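Local coordinates for cellobiose 2-epimerase (Ruminococcus albus, PDB 3VW5), which catalyses the reversible epimerization of cellobiose to 4-O-beta-D-glucosyl-D-mannose and folds as an (alpha/alpha)6 barrel, at residues I48-M62 / N111-A125. The protein carries 2 engineered substitutions. Residues are numbered along the deposited sequence; the frame is centred on the assembly and turned at random.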
loop_
_atom_site.group_PDB
_atom_site.type_symbol
_atom_site.label_atom_id
_atom_site.label_comp_id
_atom_site.label_asym_id
_atom_site.label_seq_id
_atom_site.Cartn_x
_atom_site.Cartn_y
_atom_site.Cartn_z
ATOM N N ILE A 48 2.875 -10.621 -1.819
ATOM C CA ILE A 48 2.612 -9.207 -1.540
ATOM C C ILE A 48 3.699 -8.594 -0.639
ATOM O O ILE A 48 4.081 -7.437 -0.804
ATOM C CB ILE A 48 1.206 -8.979 -0.944
ATOM C CG1 ILE A 48 0.339 -8.207 -1.937
ATOM C CG2 ILE A 48 1.282 -8.175 0.327
ATOM C CD1 ILE A 48 -1.139 -8.407 -1.704
ATOM N N LEU A 49 4.199 -9.388 0.296
ATOM C CA LEU A 49 5.262 -8.969 1.181
ATOM C C LEU A 49 6.533 -8.692 0.381
ATOM O O LEU A 49 7.187 -7.671 0.580
ATOM C CB LEU A 49 5.513 -10.041 2.257
ATOM C CG LEU A 49 6.774 -9.952 3.121
ATOM C CD1 LEU A 49 6.853 -8.626 3.835
ATOM C CD2 LEU A 49 6.860 -11.103 4.108
ATOM N N HIS A 50 6.880 -9.606 -0.524
ATOM C CA HIS A 50 8.065 -9.430 -1.343
ATOM C C HIS A 50 7.938 -8.293 -2.341
ATOM O O HIS A 50 8.903 -7.569 -2.589
ATOM C CB HIS A 50 8.463 -10.731 -2.018
ATOM C CG HIS A 50 9.180 -11.664 -1.099
ATOM N ND1 HIS A 50 8.534 -12.365 -0.103
ATOM C CD2 HIS A 50 10.496 -11.967 -0.982
ATOM C CE1 HIS A 50 9.417 -13.081 0.568
ATOM N NE2 HIS A 50 10.615 -12.857 0.056
ATOM N N SER A 51 6.758 -8.101 -2.901
ATOM C CA SER A 51 6.603 -6.975 -3.793
ATOM C C SER A 51 6.776 -5.674 -3.034
ATOM O O SER A 51 7.372 -4.733 -3.541
ATOM C CB SER A 51 5.262 -7.035 -4.505
ATOM O OG SER A 51 5.216 -8.187 -5.314
ATOM N N ARG A 52 6.268 -5.627 -1.805
ATOM C CA ARG A 52 6.372 -4.412 -0.998
ATOM C C ARG A 52 7.813 -4.117 -0.569
ATOM O O ARG A 52 8.252 -2.953 -0.548
ATOM C CB ARG A 52 5.420 -4.472 0.184
ATOM C CG ARG A 52 3.983 -4.358 -0.243
ATOM C CD ARG A 52 3.006 -4.769 0.840
ATOM N NE ARG A 52 1.668 -4.256 0.572
ATOM C CZ ARG A 52 0.660 -4.278 1.443
ATOM N NH1 ARG A 52 0.825 -4.790 2.660
ATOM N NH2 ARG A 52 -0.514 -3.778 1.097
ATOM N N ILE A 53 8.547 -5.175 -0.246
ATOM C CA ILE A 53 9.968 -5.032 0.016
ATOM C C ILE A 53 10.680 -4.526 -1.251
ATOM O O ILE A 53 11.420 -3.534 -1.197
ATOM C CB ILE A 53 10.569 -6.331 0.543
ATOM C CG1 ILE A 53 9.958 -6.639 1.903
ATOM C CG2 ILE A 53 12.096 -6.233 0.666
ATOM C CD1 ILE A 53 10.200 -8.065 2.395
ATOM N N LEU A 54 10.419 -5.180 -2.387
ATOM C CA LEU A 54 10.969 -4.745 -3.684
ATOM C C LEU A 54 10.647 -3.279 -3.936
ATOM O O LEU A 54 11.534 -2.480 -4.246
ATOM C CB LEU A 54 10.470 -5.618 -4.840
ATOM C CG LEU A 54 10.949 -5.213 -6.247
ATOM C CD1 LEU A 54 12.449 -4.935 -6.288
ATOM C CD2 LEU A 54 10.573 -6.225 -7.324
ATOM N N TRP A 55 9.385 -2.902 -3.772
ATOM C CA TRP A 55 9.041 -1.502 -3.938
ATOM C C TRP A 55 9.861 -0.620 -2.999
ATOM O O TRP A 55 10.333 0.451 -3.376
ATOM C CB TRP A 55 7.538 -1.234 -3.734
ATOM C CG TRP A 55 7.262 0.242 -3.899
ATOM C CD1 TRP A 55 6.946 0.891 -5.055
ATOM C CD2 TRP A 55 7.361 1.258 -2.885
ATOM N NE1 TRP A 55 6.809 2.236 -4.821
ATOM C CE2 TRP A 55 7.065 2.492 -3.500
ATOM C CE3 TRP A 55 7.656 1.242 -1.514
ATOM C CZ2 TRP A 55 7.070 3.696 -2.797
ATOM C CZ3 TRP A 55 7.660 2.444 -0.820
ATOM C CH2 TRP A 55 7.370 3.645 -1.457
ATOM N N PHE A 56 10.011 -1.081 -1.764
ATOM C CA PHE A 56 10.634 -0.288 -0.724
ATOM C C PHE A 56 12.109 -0.045 -0.975
ATOM O O PHE A 56 12.586 1.092 -0.872
ATOM C CB PHE A 56 10.485 -0.982 0.620
ATOM C CG PHE A 56 11.372 -0.419 1.680
ATOM C CD1 PHE A 56 11.074 0.791 2.263
ATOM C CD2 PHE A 56 12.503 -1.099 2.084
ATOM C CE1 PHE A 56 11.877 1.312 3.235
ATOM C CE2 PHE A 56 13.308 -0.588 3.074
ATOM C CZ PHE A 56 13.001 0.622 3.652
ATOM N N TYR A 57 12.842 -1.106 -1.290
ATOM C CA TYR A 57 14.260 -0.930 -1.543
ATOM C C TYR A 57 14.481 -0.127 -2.801
ATOM O O TYR A 57 15.301 0.807 -2.812
ATOM C CB TYR A 57 14.996 -2.263 -1.580
ATOM C CG TYR A 57 15.350 -2.753 -0.198
ATOM C CD1 TYR A 57 16.151 -1.980 0.650
ATOM C CD2 TYR A 57 14.884 -3.974 0.268
ATOM C CE1 TYR A 57 16.485 -2.418 1.912
ATOM C CE2 TYR A 57 15.207 -4.418 1.530
ATOM C CZ TYR A 57 16.007 -3.639 2.351
ATOM O OH TYR A 57 16.329 -4.084 3.612
ATOM N N SER A 58 13.742 -0.465 -3.854
ATOM C CA SER A 58 13.867 0.296 -5.090
ATOM C C SER A 58 13.701 1.800 -4.809
ATOM O O SER A 58 14.480 2.616 -5.289
ATOM C CB SER A 58 12.898 -0.209 -6.179
ATOM O OG SER A 58 13.015 -1.616 -6.386
ATOM N N ASN A 59 12.721 2.169 -3.994
ATOM C CA ASN A 59 12.470 3.585 -3.723
ATOM C C ASN A 59 13.409 4.228 -2.714
ATOM O O ASN A 59 13.667 5.440 -2.770
ATOM C CB ASN A 59 11.015 3.812 -3.312
ATOM C CG ASN A 59 10.100 3.897 -4.503
ATOM O OD1 ASN A 59 9.765 4.994 -4.965
ATOM N ND2 ASN A 59 9.717 2.735 -5.038
ATOM N N ALA A 60 13.897 3.419 -1.780
ATOM C CA ALA A 60 14.855 3.895 -0.793
ATOM C C ALA A 60 16.158 4.212 -1.523
ATOM O O ALA A 60 16.851 5.196 -1.224
ATOM C CB ALA A 60 15.091 2.843 0.277
ATOM N N TYR A 61 16.483 3.371 -2.495
ATOM C CA TYR A 61 17.679 3.604 -3.274
ATOM C C TYR A 61 17.553 4.903 -4.086
ATOM O O TYR A 61 18.477 5.728 -4.115
ATOM C CB TYR A 61 17.980 2.403 -4.162
ATOM C CG TYR A 61 19.074 2.668 -5.158
ATOM C CD1 TYR A 61 20.401 2.778 -4.750
ATOM C CD2 TYR A 61 18.781 2.814 -6.513
ATOM C CE1 TYR A 61 21.400 3.022 -5.660
ATOM C CE2 TYR A 61 19.774 3.053 -7.430
ATOM C CZ TYR A 61 21.086 3.158 -6.999
ATOM O OH TYR A 61 22.084 3.409 -7.916
ATOM N N MET A 62 16.402 5.099 -4.722
ATOM C CA MET A 62 16.185 6.310 -5.506
ATOM C C MET A 62 16.111 7.574 -4.639
ATOM O O MET A 62 16.135 8.685 -5.155
ATOM C CB MET A 62 14.918 6.192 -6.361
ATOM C CG MET A 62 15.021 5.229 -7.543
ATOM S SD MET A 62 13.607 5.337 -8.692
ATOM C CE MET A 62 12.286 4.563 -7.746
ATOM N N ASN A 111 -3.055 -8.391 -5.440
ATOM C CA ASN A 111 -1.691 -8.891 -5.335
ATOM C C ASN A 111 -0.921 -8.627 -6.621
ATOM O O ASN A 111 0.195 -8.104 -6.576
ATOM C CB ASN A 111 -1.704 -10.385 -5.005
ATOM C CG ASN A 111 -0.322 -10.938 -4.692
ATOM O OD1 ASN A 111 0.551 -10.227 -4.198
ATOM N ND2 ASN A 111 -0.126 -12.222 -4.975
ATOM N N ILE A 112 -1.520 -8.967 -7.767
ATOM C CA ILE A 112 -0.893 -8.700 -9.072
ATOM C C ILE A 112 -0.607 -7.214 -9.328
ATOM O O ILE A 112 0.418 -6.869 -9.926
ATOM C CB ILE A 112 -1.720 -9.237 -10.248
ATOM C CG1 ILE A 112 -2.019 -10.729 -10.061
ATOM C CG2 ILE A 112 -0.984 -8.967 -11.554
ATOM C CD1 ILE A 112 -3.290 -11.209 -10.757
ATOM N N ALA A 113 -1.513 -6.339 -8.900
ATOM C CA ALA A 113 -1.298 -4.911 -9.057
ATOM C C ALA A 113 -0.010 -4.517 -8.335
ATOM O O ALA A 113 0.765 -3.705 -8.824
ATOM C CB ALA A 113 -2.485 -4.118 -8.512
ATOM N N PHE A 114 0.213 -5.098 -7.163
ATOM C CA PHE A 114 1.352 -4.711 -6.353
ATOM C C PHE A 114 2.663 -5.123 -7.003
ATOM O O PHE A 114 3.607 -4.334 -7.060
ATOM C CB PHE A 114 1.254 -5.288 -4.947
ATOM C CG PHE A 114 0.977 -4.269 -3.921
ATOM C CD1 PHE A 114 1.965 -3.361 -3.563
ATOM C CD2 PHE A 114 -0.286 -4.184 -3.320
ATOM C CE1 PHE A 114 1.706 -2.378 -2.614
ATOM C CE2 PHE A 114 -0.562 -3.213 -2.360
ATOM C CZ PHE A 114 0.437 -2.303 -2.009
ATOM N N ALA A 115 2.714 -6.367 -7.475
ATOM C CA ALA A 115 3.827 -6.826 -8.306
ATOM C C ALA A 115 4.160 -5.787 -9.396
ATOM O O ALA A 115 5.318 -5.402 -9.563
ATOM C CB ALA A 115 3.514 -8.187 -8.913
ATOM N N ILE A 116 3.145 -5.324 -10.119
ATOM C CA ILE A 116 3.354 -4.276 -11.118
ATOM C C ILE A 116 3.972 -3.007 -10.529
ATOM O O ILE A 116 4.893 -2.435 -11.102
ATOM C CB ILE A 116 2.038 -3.925 -11.827
ATOM C CG1 ILE A 116 1.586 -5.095 -12.686
ATOM C CG2 ILE A 116 2.175 -2.656 -12.664
ATOM C CD1 ILE A 116 0.106 -5.059 -12.975
ATOM N N TYR A 117 3.449 -2.568 -9.387
ATOM C CA TYR A 117 3.921 -1.372 -8.698
ATOM C C TYR A 117 5.415 -1.472 -8.358
ATOM O O TYR A 117 6.190 -0.551 -8.627
ATOM C CB TYR A 117 3.083 -1.187 -7.443
ATOM C CG TYR A 117 3.310 0.087 -6.670
ATOM C CD1 TYR A 117 3.483 1.296 -7.311
ATOM C CD2 TYR A 117 3.314 0.077 -5.278
ATOM C CE1 TYR A 117 3.670 2.469 -6.592
ATOM C CE2 TYR A 117 3.500 1.240 -4.548
ATOM C CZ TYR A 117 3.670 2.433 -5.205
ATOM O OH TYR A 117 3.854 3.584 -4.474
ATOM N N ALA A 118 5.796 -2.605 -7.770
ATOM C CA ALA A 118 7.173 -2.906 -7.398
ATOM C C ALA A 118 8.093 -3.041 -8.624
ATOM O O ALA A 118 9.157 -2.441 -8.658
ATOM C CB ALA A 118 7.230 -4.171 -6.570
ATOM N N LEU A 119 7.699 -3.844 -9.610
ATOM C CA LEU A 119 8.518 -4.054 -10.803
ATOM C C LEU A 119 8.758 -2.726 -11.516
ATOM O O LEU A 119 9.882 -2.441 -11.941
ATOM C CB LEU A 119 7.882 -5.083 -11.745
ATOM C CG LEU A 119 7.926 -6.541 -11.251
ATOM C CD1 LEU A 119 6.960 -7.457 -12.020
ATOM C CD2 LEU A 119 9.336 -7.138 -11.226
ATOM N N SER A 120 7.714 -1.908 -11.627
ATOM C CA SER A 120 7.842 -0.622 -12.297
ATOM C C SER A 120 8.893 0.188 -11.590
ATOM O O SER A 120 9.752 0.797 -12.211
ATOM C CB SER A 120 6.522 0.142 -12.308
ATOM O OG SER A 120 5.553 -0.519 -13.100
ATOM N N SER A 121 8.822 0.177 -10.272
ATOM C CA SER A 121 9.732 0.955 -9.449
ATOM C C SER A 121 11.163 0.452 -9.570
ATOM O O SER A 121 12.100 1.237 -9.580
ATOM C CB SER A 121 9.277 0.896 -7.995
ATOM O OG SER A 121 8.294 1.873 -7.768
ATOM N N TYR A 122 11.321 -0.859 -9.660
ATOM C CA TYR A 122 12.644 -1.451 -9.736
ATOM C C TYR A 122 13.274 -1.078 -11.060
ATOM O O TYR A 122 14.473 -0.792 -11.121
ATOM C CB TYR A 122 12.585 -2.964 -9.589
ATOM C CG TYR A 122 13.933 -3.618 -9.737
ATOM C CD1 TYR A 122 14.937 -3.393 -8.810
ATOM C CD2 TYR A 122 14.199 -4.470 -10.809
ATOM C CE1 TYR A 122 16.164 -3.995 -8.943
ATOM C CE2 TYR A 122 15.421 -5.076 -10.953
ATOM C CZ TYR A 122 16.408 -4.833 -10.019
ATOM O OH TYR A 122 17.641 -5.431 -10.174
ATOM N N TYR A 123 12.459 -1.056 -12.114
ATOM C CA TYR A 123 12.911 -0.547 -13.406
ATOM C C TYR A 123 13.362 0.916 -13.304
ATOM O O TYR A 123 14.462 1.255 -13.737
ATOM C CB TYR A 123 11.833 -0.728 -14.487
ATOM C CG TYR A 123 12.112 0.025 -15.775
ATOM C CD1 TYR A 123 13.179 -0.346 -16.613
ATOM C CD2 TYR A 123 11.318 1.103 -16.153
ATOM C CE1 TYR A 123 13.437 0.339 -17.774
ATOM C CE2 TYR A 123 11.565 1.793 -17.304
ATOM C CZ TYR A 123 12.625 1.409 -18.118
ATOM O OH TYR A 123 12.859 2.107 -19.278
ATOM N N ARG A 124 12.531 1.786 -12.731
ATOM C CA ARG A 124 12.929 3.184 -12.562
ATOM C C ARG A 124 14.208 3.269 -11.748
ATOM O O ARG A 124 14.923 4.261 -11.781
ATOM C CB ARG A 124 11.836 3.994 -11.873
ATOM C CG ARG A 124 10.576 4.138 -12.692
ATOM C CD ARG A 124 9.566 5.022 -11.981
ATOM N NE ARG A 124 10.105 6.344 -11.680
ATOM C CZ ARG A 124 10.007 6.951 -10.500
ATOM N NH1 ARG A 124 9.396 6.352 -9.471
ATOM N NH2 ARG A 124 10.527 8.168 -10.347
ATOM N N ALA A 125 14.484 2.213 -11.003
ATOM C CA ALA A 125 15.619 2.217 -10.108
ATOM C C ALA A 125 16.898 1.738 -10.791
ATOM O O ALA A 125 17.954 2.313 -10.558
ATOM C CB ALA A 125 15.326 1.371 -8.867
HETATM O O HOH W 1 2.551 -8.904 -5.272
#
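W55 and Y117 lie in an offset stack, the five-membered ring of the indole over one face of the phenol with centroids 4.1 Å apart and planes turned by 20°. Both rings leave their helices with CG anti to the backbone N, which brings them together on one flank of the interface. Across the indole from Y117, N59 ND2 sits over the rim of the opposite face. N59 ND2 donates to W55 O at 2.9 Å and to S121 OG at 3.2 Å, so two bonds in the amide plane fix its rotation; S121 OG is also hydrogen-bonded to E191. One turn or so toward the N-terminal ends, R52 lays its extended chain over the F114 ring, an off-centre cation-pi contact with CZ 4.5 Å from the ring centroid and the guanidinium tilted steeply, 77°, to the ring. Here a water joins S51 OG (2.8 Å) to N111 OD1 (2.6 Å), donating to the amide oxygen. The small A118 lets the backbones close in, its CB lying against S51 O and W55 N: the W55 and A118 CA atoms are 4.2 Å apart, and A118 CB meets L54 CG at 3.9 Å. L54 CD1 packs on Y122 CB, and M62 bends its thioether over one face of the R124 guanidinium, which is salt-bridged to E191. Segments 48-62 and 111-125 run in the same direction at 25°, on helices 47-64 and 109-126 of the (alpha/alpha)6 barrel; helix 373-385 touches R52, W55 and N59, while helices 67-84 and 129-145 both pack against Y122.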